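Local structure of phosphoribosyltransferase (Thermus thermophilus, 1WD5) at residues A[54-57]-A[63-66]; A[123-128]-A[134-139]; A[142-145]-A[150-153]; A[70-75]-A[108-113]. The protein is a predicted type I phosphoribosyltransferase that probably transfers phosphoribosyl groups, although its own substrate is not established. All coordinates share one frame; numbering follows the deposited sequence.

Contact 1 of 4, residues A[54-57]-A[63-66]; sequences VRKV and PEFA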
loop_
_atom_site.group_PDB
_atom_site.type_symbol
_atom_site.label_atom_id
_atom_site.label_comp_id
_atom_site.label_asym_id
_atom_site.label_seq_id
_atom_site.Cartn_x
_atom_site.Cartn_y
_atom_site.Cartn_z
ATOM N N VAL A 54 2.366 -1.786 -7.287
ATOM C CA VAL A 54 2.583 -3.225 -7.320
ATOM C C VAL A 54 1.306 -3.977 -7.698
ATOM O O VAL A 54 0.214 -3.402 -7.696
ATOM C CB VAL A 54 3.023 -3.727 -5.928
ATOM C CG1 VAL A 54 4.259 -2.973 -5.459
ATOM C CG2 VAL A 54 1.891 -3.522 -4.935
ATOM N N ARG A 55 1.460 -5.262 -8.011
ATOM C CA ARG A 55 0.349 -6.140 -8.362
ATOM C C ARG A 55 0.569 -7.507 -7.726
ATOM O O ARG A 55 1.700 -7.986 -7.610
ATOM C CB ARG A 55 0.239 -6.324 -9.881
ATOM C CG ARG A 55 -0.260 -5.098 -10.646
ATOM C CD ARG A 55 -1.727 -4.829 -10.369
ATOM N NE ARG A 55 -2.574 -5.937 -10.804
ATOM C CZ ARG A 55 -3.867 -6.046 -10.514
ATOM N NH1 ARG A 55 -4.473 -5.111 -9.789
ATOM N NH2 ARG A 55 -4.554 -7.099 -10.929
ATOM N N LYS A 56 -0.519 -8.136 -7.311
ATOM C CA LYS A 56 -0.435 -9.458 -6.722
ATOM C C LYS A 56 -0.387 -10.486 -7.851
ATOM O O LYS A 56 -1.027 -10.307 -8.889
ATOM C CB LYS A 56 -1.660 -9.709 -5.844
ATOM C CG LYS A 56 -1.750 -11.109 -5.267
ATOM C CD LYS A 56 -3.035 -11.778 -5.711
ATOM C CE LYS A 56 -4.253 -10.952 -5.314
ATOM N NZ LYS A 56 -5.425 -11.281 -6.167
ATOM N N VAL A 57 0.396 -11.543 -7.652
ATOM C CA VAL A 57 0.513 -12.633 -8.620
ATOM C C VAL A 57 -0.246 -13.783 -7.967
ATOM O O VAL A 57 0.229 -14.371 -6.994
ATOM C CB VAL A 57 1.995 -13.029 -8.836
ATOM C CG1 VAL A 57 2.090 -14.285 -9.683
ATOM C CG2 VAL A 57 2.738 -11.889 -9.510
ATOM N N PRO A 63 -7.108 -16.916 -8.023
ATOM C CA PRO A 63 -6.522 -15.576 -7.995
ATOM C C PRO A 63 -6.416 -14.930 -6.618
ATOM O O PRO A 63 -5.465 -14.199 -6.350
ATOM C CB PRO A 63 -7.424 -14.787 -8.943
ATOM C CG PRO A 63 -8.744 -15.476 -8.801
ATOM C CD PRO A 63 -8.344 -16.927 -8.824
ATOM N N GLU A 64 -7.374 -15.197 -5.740
ATOM C CA GLU A 64 -7.334 -14.595 -4.414
ATOM C C GLU A 64 -6.179 -15.092 -3.555
ATOM O O GLU A 64 -5.870 -14.498 -2.523
ATOM C CB GLU A 64 -8.659 -14.817 -3.681
ATOM C CG GLU A 64 -9.851 -14.131 -4.342
ATOM C CD GLU A 64 -9.521 -12.727 -4.829
ATOM O OE1 GLU A 64 -8.891 -12.599 -5.904
ATOM O OE2 GLU A 64 -9.881 -11.752 -4.134
ATOM N N PHE A 65 -5.540 -16.179 -3.974
ATOM C CA PHE A 65 -4.415 -16.705 -3.215
ATOM C C PHE A 65 -3.111 -16.259 -3.860
ATOM O O PHE A 65 -2.784 -16.660 -4.980
ATOM C CB PHE A 65 -4.465 -18.233 -3.144
ATOM C CG PHE A 65 -3.396 -18.824 -2.270
ATOM C CD1 PHE A 65 -3.284 -18.441 -0.935
ATOM C CD2 PHE A 65 -2.495 -19.750 -2.777
ATOM C CE1 PHE A 65 -2.286 -18.973 -0.119
ATOM C CE2 PHE A 65 -1.493 -20.289 -1.971
ATOM C CZ PHE A 65 -1.388 -19.901 -0.642
ATOM N N ALA A 66 -2.368 -15.434 -3.130
ATOM C CA ALA A 66 -1.108 -14.878 -3.607
ATOM C C ALA A 66 0.094 -15.817 -3.544
ATOM O O ALA A 66 0.340 -16.458 -2.526
ATOM C CB ALA A 66 -0.793 -13.596 -2.825
#

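Contact 2 of 4, residues A[123-128]-A[134-139]; sequences VVLVDD and ASMEAA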
loop_
_atom_site.group_PDB
_atom_site.type_symbol
_atom_site.label_atom_id
_atom_site.label_comp_id
_atom_site.label_asym_id
_atom_site.label_seq_id
_atom_site.Cartn_x
_atom_site.Cartn_y
_atom_site.Cartn_z
ATOM N N VAL A 123 9.987 3.356 6.241
ATOM C CA VAL A 123 8.890 3.354 5.283
ATOM C C VAL A 123 7.547 3.025 5.926
ATOM O O VAL A 123 7.424 2.046 6.671
ATOM C CB VAL A 123 9.156 2.333 4.156
ATOM C CG1 VAL A 123 8.010 2.346 3.157
ATOM C CG2 VAL A 123 10.478 2.654 3.468
ATOM N N VAL A 124 6.548 3.853 5.633
ATOM C CA VAL A 124 5.194 3.666 6.146
ATOM C C VAL A 124 4.255 3.359 4.974
ATOM O O VAL A 124 4.178 4.130 4.018
ATOM C CB VAL A 124 4.685 4.939 6.857
ATOM C CG1 VAL A 124 3.284 4.718 7.393
ATOM C CG2 VAL A 124 5.627 5.315 7.984
ATOM N N LEU A 125 3.560 2.227 5.040
ATOM C CA LEU A 125 2.619 1.835 3.994
ATOM C C LEU A 125 1.218 2.207 4.452
ATOM O O LEU A 125 0.786 1.797 5.529
ATOM C CB LEU A 125 2.704 0.330 3.732
ATOM C CG LEU A 125 3.929 -0.124 2.938
ATOM C CD1 LEU A 125 4.005 -1.645 2.910
ATOM C CD2 LEU A 125 3.834 0.438 1.518
ATOM N N VAL A 126 0.501 2.961 3.621
ATOM C CA VAL A 126 -0.837 3.431 3.971
ATOM C C VAL A 126 -1.922 3.218 2.913
ATOM O O VAL A 126 -1.657 3.275 1.716
ATOM C CB VAL A 126 -0.809 4.955 4.263
ATOM C CG1 VAL A 126 -2.168 5.418 4.763
ATOM C CG2 VAL A 126 0.283 5.284 5.266
ATOM N N ASP A 127 -3.147 2.980 3.378
ATOM C CA ASP A 127 -4.317 2.841 2.507
ATOM C C ASP A 127 -5.467 3.375 3.355
ATOM O O ASP A 127 -5.327 3.470 4.575
ATOM C CB ASP A 127 -4.584 1.382 2.117
ATOM C CG ASP A 127 -5.451 1.267 0.856
ATOM O OD1 ASP A 127 -5.903 2.315 0.341
ATOM O OD2 ASP A 127 -5.681 0.136 0.376
ATOM N N ASP A 128 -6.591 3.736 2.739
ATOM C CA ASP A 128 -7.708 4.261 3.523
ATOM C C ASP A 128 -8.437 3.185 4.314
ATOM O O ASP A 128 -9.263 3.495 5.170
ATOM C CB ASP A 128 -8.713 5.034 2.648
ATOM C CG ASP A 128 -9.180 4.250 1.428
ATOM O OD1 ASP A 128 -9.106 3.003 1.433
ATOM O OD2 ASP A 128 -9.646 4.893 0.461
ATOM N N ALA A 134 -5.026 -8.116 0.665
ATOM C CA ALA A 134 -4.380 -8.624 -0.544
ATOM C C ALA A 134 -3.372 -7.649 -1.154
ATOM O O ALA A 134 -2.209 -7.996 -1.356
ATOM C CB ALA A 134 -5.435 -8.991 -1.580
ATOM N N SER A 135 -3.817 -6.433 -1.453
ATOM C CA SER A 135 -2.923 -5.452 -2.051
ATOM C C SER A 135 -1.795 -5.046 -1.105
ATOM O O SER A 135 -0.649 -4.898 -1.533
ATOM C CB SER A 135 -3.712 -4.215 -2.490
ATOM O OG SER A 135 -4.690 -4.563 -3.452
HETATM N N MSE A 136 -2.110 -4.878 0.176
HETATM C CA MSE A 136 -1.092 -4.483 1.144
HETATM C C MSE A 136 0.003 -5.538 1.257
HETATM O O MSE A 136 1.182 -5.201 1.363
HETATM C CB MSE A 136 -1.716 -4.232 2.519
HETATM C CG MSE A 136 -0.737 -3.667 3.534
HETATM SE SE MSE A 136 -0.119 -2.025 3.077
HETATM C CE MSE A 136 -1.537 -1.027 3.482
ATOM N N GLU A 137 -0.377 -6.813 1.226
ATOM C CA GLU A 137 0.612 -7.886 1.316
ATOM C C GLU A 137 1.543 -7.844 0.110
ATOM O O GLU A 137 2.748 -8.059 0.237
ATOM C CB GLU A 137 -0.066 -9.259 1.401
ATOM C CG GLU A 137 -0.702 -9.559 2.758
ATOM C CD GLU A 137 -0.879 -11.050 3.003
ATOM O OE1 GLU A 137 0.142 -11.769 3.011
ATOM O OE2 GLU A 137 -2.031 -11.504 3.186
ATOM N N ALA A 138 0.987 -7.565 -1.063
ATOM C CA ALA A 138 1.803 -7.480 -2.265
ATOM C C ALA A 138 2.764 -6.309 -2.111
ATOM O O ALA A 138 3.936 -6.398 -2.487
ATOM C CB ALA A 138 0.920 -7.278 -3.494
ATOM N N ALA A 139 2.265 -5.207 -1.555
ATOM C CA ALA A 139 3.094 -4.023 -1.353
ATOM C C ALA A 139 4.258 -4.359 -0.429
ATOM O O ALA A 139 5.393 -3.962 -0.681
ATOM C CB ALA A 139 2.268 -2.888 -0.757
#

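Contact 3 of 4, residues A[142-145]-A[150-153]; sequences VVFQ and RVVV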
loop_
_atom_site.group_PDB
_atom_site.type_symbol
_atom_site.label_atom_id
_atom_site.label_comp_id
_atom_site.label_asym_id
_atom_site.label_seq_id
_atom_site.Cartn_x
_atom_site.Cartn_y
_atom_site.Cartn_z
ATOM N N VAL A 142 7.118 -6.476 -2.116
ATOM C CA VAL A 142 8.015 -5.703 -2.969
ATOM C C VAL A 142 8.897 -4.765 -2.149
ATOM O O VAL A 142 10.112 -4.728 -2.332
ATOM C CB VAL A 142 7.228 -4.875 -4.013
ATOM C CG1 VAL A 142 8.181 -3.975 -4.788
ATOM C CG2 VAL A 142 6.490 -5.811 -4.976
ATOM N N VAL A 143 8.282 -4.012 -1.241
ATOM C CA VAL A 143 9.027 -3.077 -0.411
ATOM C C VAL A 143 10.131 -3.743 0.415
ATOM O O VAL A 143 11.216 -3.186 0.554
ATOM C CB VAL A 143 8.080 -2.306 0.536
ATOM C CG1 VAL A 143 8.884 -1.402 1.458
ATOM C CG2 VAL A 143 7.096 -1.477 -0.289
ATOM N N PHE A 144 9.860 -4.925 0.962
ATOM C CA PHE A 144 10.862 -5.638 1.759
ATOM C C PHE A 144 12.126 -5.955 0.966
ATOM O O PHE A 144 13.221 -5.988 1.520
ATOM C CB PHE A 144 10.277 -6.941 2.316
ATOM C CG PHE A 144 9.541 -6.772 3.617
ATOM C CD1 PHE A 144 8.433 -7.558 3.909
ATOM C CD2 PHE A 144 9.966 -5.836 4.557
ATOM C CE1 PHE A 144 7.755 -7.417 5.116
ATOM C CE2 PHE A 144 9.297 -5.688 5.767
ATOM C CZ PHE A 144 8.188 -6.479 6.047
ATOM N N GLN A 145 11.977 -6.192 -0.330
ATOM C CA GLN A 145 13.129 -6.497 -1.167
ATOM C C GLN A 145 13.920 -5.241 -1.514
ATOM O O GLN A 145 14.962 -5.322 -2.161
ATOM C CB GLN A 145 12.680 -7.178 -2.464
ATOM C CG GLN A 145 12.046 -8.543 -2.271
ATOM C CD GLN A 145 12.996 -9.549 -1.643
ATOM O OE1 GLN A 145 13.412 -9.398 -0.494
ATOM N NE2 GLN A 145 13.347 -10.582 -2.400
ATOM N N ARG A 150 13.146 0.222 8.106
ATOM C CA ARG A 150 12.008 -0.212 8.898
ATOM C C ARG A 150 10.729 -0.057 8.082
ATOM O O ARG A 150 10.611 0.855 7.259
ATOM C CB ARG A 150 11.933 0.645 10.160
ATOM C CG ARG A 150 10.774 0.343 11.082
ATOM C CD ARG A 150 10.774 1.325 12.242
ATOM N NE ARG A 150 9.668 1.097 13.163
ATOM C CZ ARG A 150 9.434 1.840 14.240
ATOM N NH1 ARG A 150 10.231 2.861 14.527
ATOM N NH2 ARG A 150 8.406 1.561 15.030
ATOM N N VAL A 151 9.775 -0.955 8.307
ATOM C CA VAL A 151 8.507 -0.905 7.594
ATOM C C VAL A 151 7.347 -0.962 8.581
ATOM O O VAL A 151 7.316 -1.811 9.480
ATOM C CB VAL A 151 8.377 -2.080 6.592
ATOM C CG1 VAL A 151 7.089 -1.947 5.796
ATOM C CG2 VAL A 151 9.579 -2.099 5.658
ATOM N N VAL A 152 6.402 -0.041 8.420
ATOM C CA VAL A 152 5.229 0.014 9.279
ATOM C C VAL A 152 3.978 0.120 8.429
ATOM O O VAL A 152 3.894 0.970 7.540
ATOM C CB VAL A 152 5.259 1.241 10.220
ATOM C CG1 VAL A 152 3.965 1.306 11.024
ATOM C CG2 VAL A 152 6.453 1.165 11.151
ATOM N N VAL A 153 3.011 -0.750 8.691
ATOM C CA VAL A 153 1.745 -0.715 7.969
ATOM C C VAL A 153 0.796 0.135 8.807
ATOM O O VAL A 153 0.559 -0.167 9.977
ATOM C CB VAL A 153 1.144 -2.123 7.812
ATOM C CG1 VAL A 153 -0.286 -2.024 7.291
ATOM C CG2 VAL A 153 2.001 -2.945 6.857
#

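Contact 4 of 4, residues A[70-75]-A[108-113]; sequences VGEGGE and RYRRVR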
loop_
_atom_site.group_PDB
_atom_site.type_symbol
_atom_site.label_atom_id
_atom_site.label_comp_id
_atom_site.label_asym_id
_atom_site.label_seq_id
_atom_site.Cartn_x
_atom_site.Cartn_y
_atom_site.Cartn_z
ATOM N N VAL A 70 4.576 -8.367 -8.230
ATOM C CA VAL A 70 5.465 -7.706 -9.185
ATOM C C VAL A 70 5.440 -6.207 -8.876
ATOM O O VAL A 70 4.384 -5.653 -8.568
ATOM C CB VAL A 70 5.022 -7.909 -10.661
ATOM C CG1 VAL A 70 5.010 -9.396 -11.011
ATOM C CG2 VAL A 70 3.651 -7.294 -10.890
ATOM N N GLY A 71 6.601 -5.565 -8.946
ATOM C CA GLY A 71 6.682 -4.141 -8.676
ATOM C C GLY A 71 6.710 -3.338 -9.962
ATOM O O GLY A 71 6.804 -3.903 -11.056
ATOM N N GLU A 72 6.630 -2.019 -9.837
ATOM C CA GLU A 72 6.637 -1.138 -10.998
ATOM C C GLU A 72 7.918 -1.297 -11.813
ATOM O O GLU A 72 7.932 -1.032 -13.013
ATOM C CB GLU A 72 6.483 0.320 -10.552
ATOM C CG GLU A 72 7.621 0.831 -9.678
ATOM C CD GLU A 72 7.429 2.280 -9.258
ATOM O OE1 GLU A 72 7.058 2.531 -8.086
ATOM O OE2 GLU A 72 7.641 3.173 -10.106
ATOM N N GLY A 73 8.987 -1.736 -11.158
ATOM C CA GLY A 73 10.253 -1.916 -11.845
ATOM C C GLY A 73 10.304 -3.192 -12.672
ATOM O O GLY A 73 11.279 -3.438 -13.376
ATOM N N GLY A 74 9.257 -4.007 -12.583
ATOM C CA GLY A 74 9.220 -5.239 -13.349
ATOM C C GLY A 74 9.670 -6.485 -12.603
ATOM O O GLY A 74 9.398 -7.603 -13.047
ATOM N N GLU A 75 10.344 -6.308 -11.471
ATOM C CA GLU A 75 10.829 -7.449 -10.698
ATOM C C GLU A 75 9.707 -8.348 -10.185
ATOM O O GLU A 75 8.647 -7.873 -9.779
ATOM C CB GLU A 75 11.662 -6.983 -9.501
ATOM C CG GLU A 75 10.840 -6.337 -8.395
ATOM C CD GLU A 75 10.613 -4.855 -8.610
ATOM O OE1 GLU A 75 10.619 -4.399 -9.774
ATOM O OE2 GLU A 75 10.414 -4.146 -7.603
ATOM N N ARG A 108 2.378 7.243 -16.107
ATOM C CA ARG A 108 1.834 8.579 -15.899
ATOM C C ARG A 108 2.137 9.141 -14.519
ATOM O O ARG A 108 2.370 10.339 -14.384
ATOM C CB ARG A 108 0.325 8.619 -16.185
ATOM C CG ARG A 108 -0.525 7.598 -15.476
ATOM C CD ARG A 108 -1.864 7.455 -16.210
ATOM N NE ARG A 108 -2.666 6.342 -15.700
ATOM C CZ ARG A 108 -3.665 5.767 -16.364
ATOM N NH1 ARG A 108 -3.995 6.194 -17.577
ATOM N NH2 ARG A 108 -4.333 4.759 -15.815
ATOM N N TYR A 109 2.143 8.296 -13.494
ATOM C CA TYR A 109 2.454 8.780 -12.152
ATOM C C TYR A 109 3.933 9.180 -12.083
ATOM O O TYR A 109 4.280 10.215 -11.509
ATOM C CB TYR A 109 2.183 7.702 -11.096
ATOM C CG TYR A 109 0.718 7.415 -10.793
ATOM C CD1 TYR A 109 0.371 6.430 -9.866
ATOM C CD2 TYR A 109 -0.311 8.121 -11.415
ATOM C CE1 TYR A 109 -0.955 6.153 -9.564
ATOM C CE2 TYR A 109 -1.652 7.854 -11.117
ATOM C CZ TYR A 109 -1.962 6.865 -10.189
ATOM O OH TYR A 109 -3.273 6.585 -9.871
ATOM N N ARG A 110 4.802 8.365 -12.672
ATOM C CA ARG A 110 6.234 8.651 -12.640
ATOM C C ARG A 110 6.614 9.865 -13.469
ATOM O O ARG A 110 7.683 10.441 -13.277
ATOM C CB ARG A 110 7.040 7.426 -13.084
ATOM C CG ARG A 110 7.001 6.275 -12.074
ATOM C CD ARG A 110 7.413 6.762 -10.690
ATOM N NE ARG A 110 7.164 5.787 -9.626
ATOM C CZ ARG A 110 6.889 6.125 -8.369
ATOM N NH1 ARG A 110 6.829 7.406 -8.035
ATOM N NH2 ARG A 110 6.685 5.195 -7.444
ATOM N N ARG A 111 5.742 10.261 -14.390
ATOM C CA ARG A 111 6.017 11.431 -15.207
ATOM C C ARG A 111 5.898 12.702 -14.362
ATOM O O ARG A 111 6.580 13.691 -14.626
ATOM C CB ARG A 111 5.050 11.491 -16.383
ATOM C CG ARG A 111 5.286 12.659 -17.331
ATOM C CD ARG A 111 4.632 12.369 -18.669
ATOM N NE ARG A 111 5.208 11.172 -19.267
ATOM C CZ ARG A 111 4.499 10.190 -19.818
ATOM N NH1 ARG A 111 3.175 10.264 -19.848
ATOM N NH2 ARG A 111 5.113 9.133 -20.335
ATOM N N VAL A 112 5.041 12.671 -13.342
ATOM C CA VAL A 112 4.853 13.833 -12.473
ATOM C C VAL A 112 5.633 13.769 -11.157
ATOM O O VAL A 112 5.843 14.795 -10.514
ATOM C CB VAL A 112 3.356 14.061 -12.145
ATOM C CG1 VAL A 112 2.574 14.286 -13.421
ATOM C CG2 VAL A 112 2.793 12.872 -11.387
ATOM N N ARG A 113 6.051 12.571 -10.746
ATOM C CA ARG A 113 6.825 12.412 -9.510
ATOM C C ARG A 113 7.646 11.124 -9.578
ATOM O O ARG A 113 7.097 10.021 -9.585
ATOM C CB ARG A 113 5.883 12.444 -8.284
ATOM C CG ARG A 113 5.938 11.260 -7.305
ATOM C CD ARG A 113 7.278 11.111 -6.607
ATOM N NE ARG A 113 7.290 11.497 -5.195
ATOM C CZ ARG A 113 8.415 11.705 -4.516
ATOM N NH1 ARG A 113 9.580 11.559 -5.133
ATOM N NH2 ARG A 113 8.385 12.062 -3.239
#

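Contact 1 of 4, residues A[54-57]-A[63-66]
K56 and A66 meet where strand 48-59 turns back towards its antiparallel neighbour 66-71, so the contact closes a beta hairpin in the mixed sheet of a phosphoribosyltransferase-like domain. The close packing lies at the strand end. There K56 CG rests 3.6 Å from A66 CB, and the carbonyl O of V57 comes within 3.7 Å of A66 CA. Alanine suits this spot because a methyl leaves room for the lysine stem to run across it. V57 itself turns its side chain to the other side, onto V70 and helix 88-112, while its backbone pairs with L67 and G68.

The outer side, where P63 and E64 lie on the exposed loop, is polar: one short bond to P63 O, and beyond it a long ion pair. K56 places CG anti to its backbone N (chi1 175°), and bends at chi2 and chi3 then carry the amine over to the turn, where NZ donates to P63 O at 2.9 Å. Lysine fits here by joining a long apolar stem to a charged end. A leucine in its place would probably leave P63 O without this donor and E64 without its positive neighbour. The link from K56 to E64 is weak: the two side chains cross at about a right angle, in a long salt bridge of 3.7 Å between NZ and OE1. NZ approaches P63 O from above the carbonyl plane, 50° out of it.

Contact 2 of 4, residues A[123-128]-A[134-139]
D127 touches M136 through its CB, 4.1 Å from M136 CE, while its carboxylate, the flat group of the contact, is engaged by its own chain. D128 N meets D127 OD1 from above the carboxylate plane, 39° out of it, and donates to it at 2.9 Å. The bond is distinctly bent, with an N-H...O angle of 134°, but it ties the aspartate to the start of the following loop. The side-chain contacts across the segments are apolar. M136, present as selenomethionine, starts from a CB that does not point at the strand; its CG lies anti to the backbone N, and bends at chi2 and chi3 swing the end inwards. SE then lies 3.7 Å from L125 CB and 4.1 Å from L125 CD1, the two side chains sliding past each other in opposite directions.

Strand 122-126 and helix 134-144 are the first two elements of a beta-alpha-beta unit, and the run of hydrophobic residues ending in D127 and D128 matches the phosphoribosyl pyrophosphate-binding motif of type I phosphoribosyltransferases. The segment axes run nearly antiparallel, 9.8 Å apart. A long flexible side chain suits M136, which spans this gap and also packs on L166 of helix 160-167. Alanine suits A139, one turn further on, where its small methyl lets the helix lie near L125, CD1 being 4.2 Å from A139 CB.

Contact 3 of 4, residues A[142-145]-A[150-153]
V143 reaches from helix 134-144 towards V151 in the second half of a beta-alpha-beta unit, where the helix, having followed strand 122-126, hands the chain to the parallel strand 150-155. The packing therefore joins the last part of the helix to the sheet beneath it. V143 points at the strand and brings CG1 to 4.3 Å from V151 CG2, a moderate contact between two buried branched side chains.

Next comes F144, which lies closer although its CB does not aim at the strand. Rotation about chi1 to -86° carries the ring inwards, so that CE2 arrives 3.6 Å from V151 CG2 and 3.8 Å from V151 CB, with CD2 also near. The methyl meets the ring obliquely, and the two side chains cross at a slant. A phenylalanine suits this partly exposed border of the core because its ring is long enough to reach V151 from a CB that does not point that way. At Q145 the backbone N makes a weak bond to V142 O.

Both contacts fall on one residue of the strand. V151 also touches L140, one turn earlier on the helix, and valine, branched at CB, is at home in an extended strand. R150, before it, turns to the other side and pairs with E171. Of the two methyls of V151, CG2, which lies anti to the carbonyl carbon, is the one that meets both V143 CG1 and F144 CE2.

Contact 4 of 4, residues A[70-75]-A[108-113]
R110 NE donates to E72 OE2 at 2.7 Å, the shorter arm of a two-pronged salt bridge that fastens a type I beta turn, G71 to G74, to the last turns of helix 88-112. In this phosphoribosyltransferase-like domain the turn links strand 66-71 to the edge strand 76-78. The second arm runs from R110 NH2 to E72 OE1 at 2.8 Å and is almost straight, 172° at the hydrogen. The arginine thus grips side-on, one nitrogen to each oxygen. Both oxygens use their syn lone pairs, and the carboxylate and guanidinium planes lie within 5° of each other.

E72 is the first of the two corner residues (i+1) of the turn. Its CG stands between the backbone N and the carbonyl carbon (chi1 63°), and the extended chain beyond carries the carboxylate to the guanidinium. G74 has a positive phi, at which a CB would be jammed against the carbonyl O of G73; the turn itself is closed by G74 N bonding to G71 O at 2.9 Å.

Further partners fix the guanidinium's rotation. NH1 also forms a salt bridge with D50 of strand 48-59, so two acids share the one positive charge. A leucine here would probably leave E72 and D50 without their common positive partner, and this tie between turn and helix would be lost, though R99 of the same helix also bonds to G74 O. Beyond the helix, R113 returns its backbone to the same group: R113 O accepts from R110 NH1 at 3.1 Å, in the guanidinium plane.

How the contacts relate
Contacts 2 and 3 belong to the core and share helix 134-144, which is packed against two neighbouring parallel strands; those strands are joined by probable bonds such as V123 N to R150 O. Across these interfaces the contacts are between apolar side chains. Contacts 1 and 4 lie at the surface on the antiparallel side of the sheet, where loops are held by polar groups: in contact 1 a lysine bonded to a carbonyl, with a long ion pair beside it; in contact 4 a two-pronged salt bridge between a turn and a helix end. Their strands are adjacent, R55 O lying 3.0 Å from V70 N. V142 bridges the two regions, touching V54 of contact 1 and E75 of contact 4.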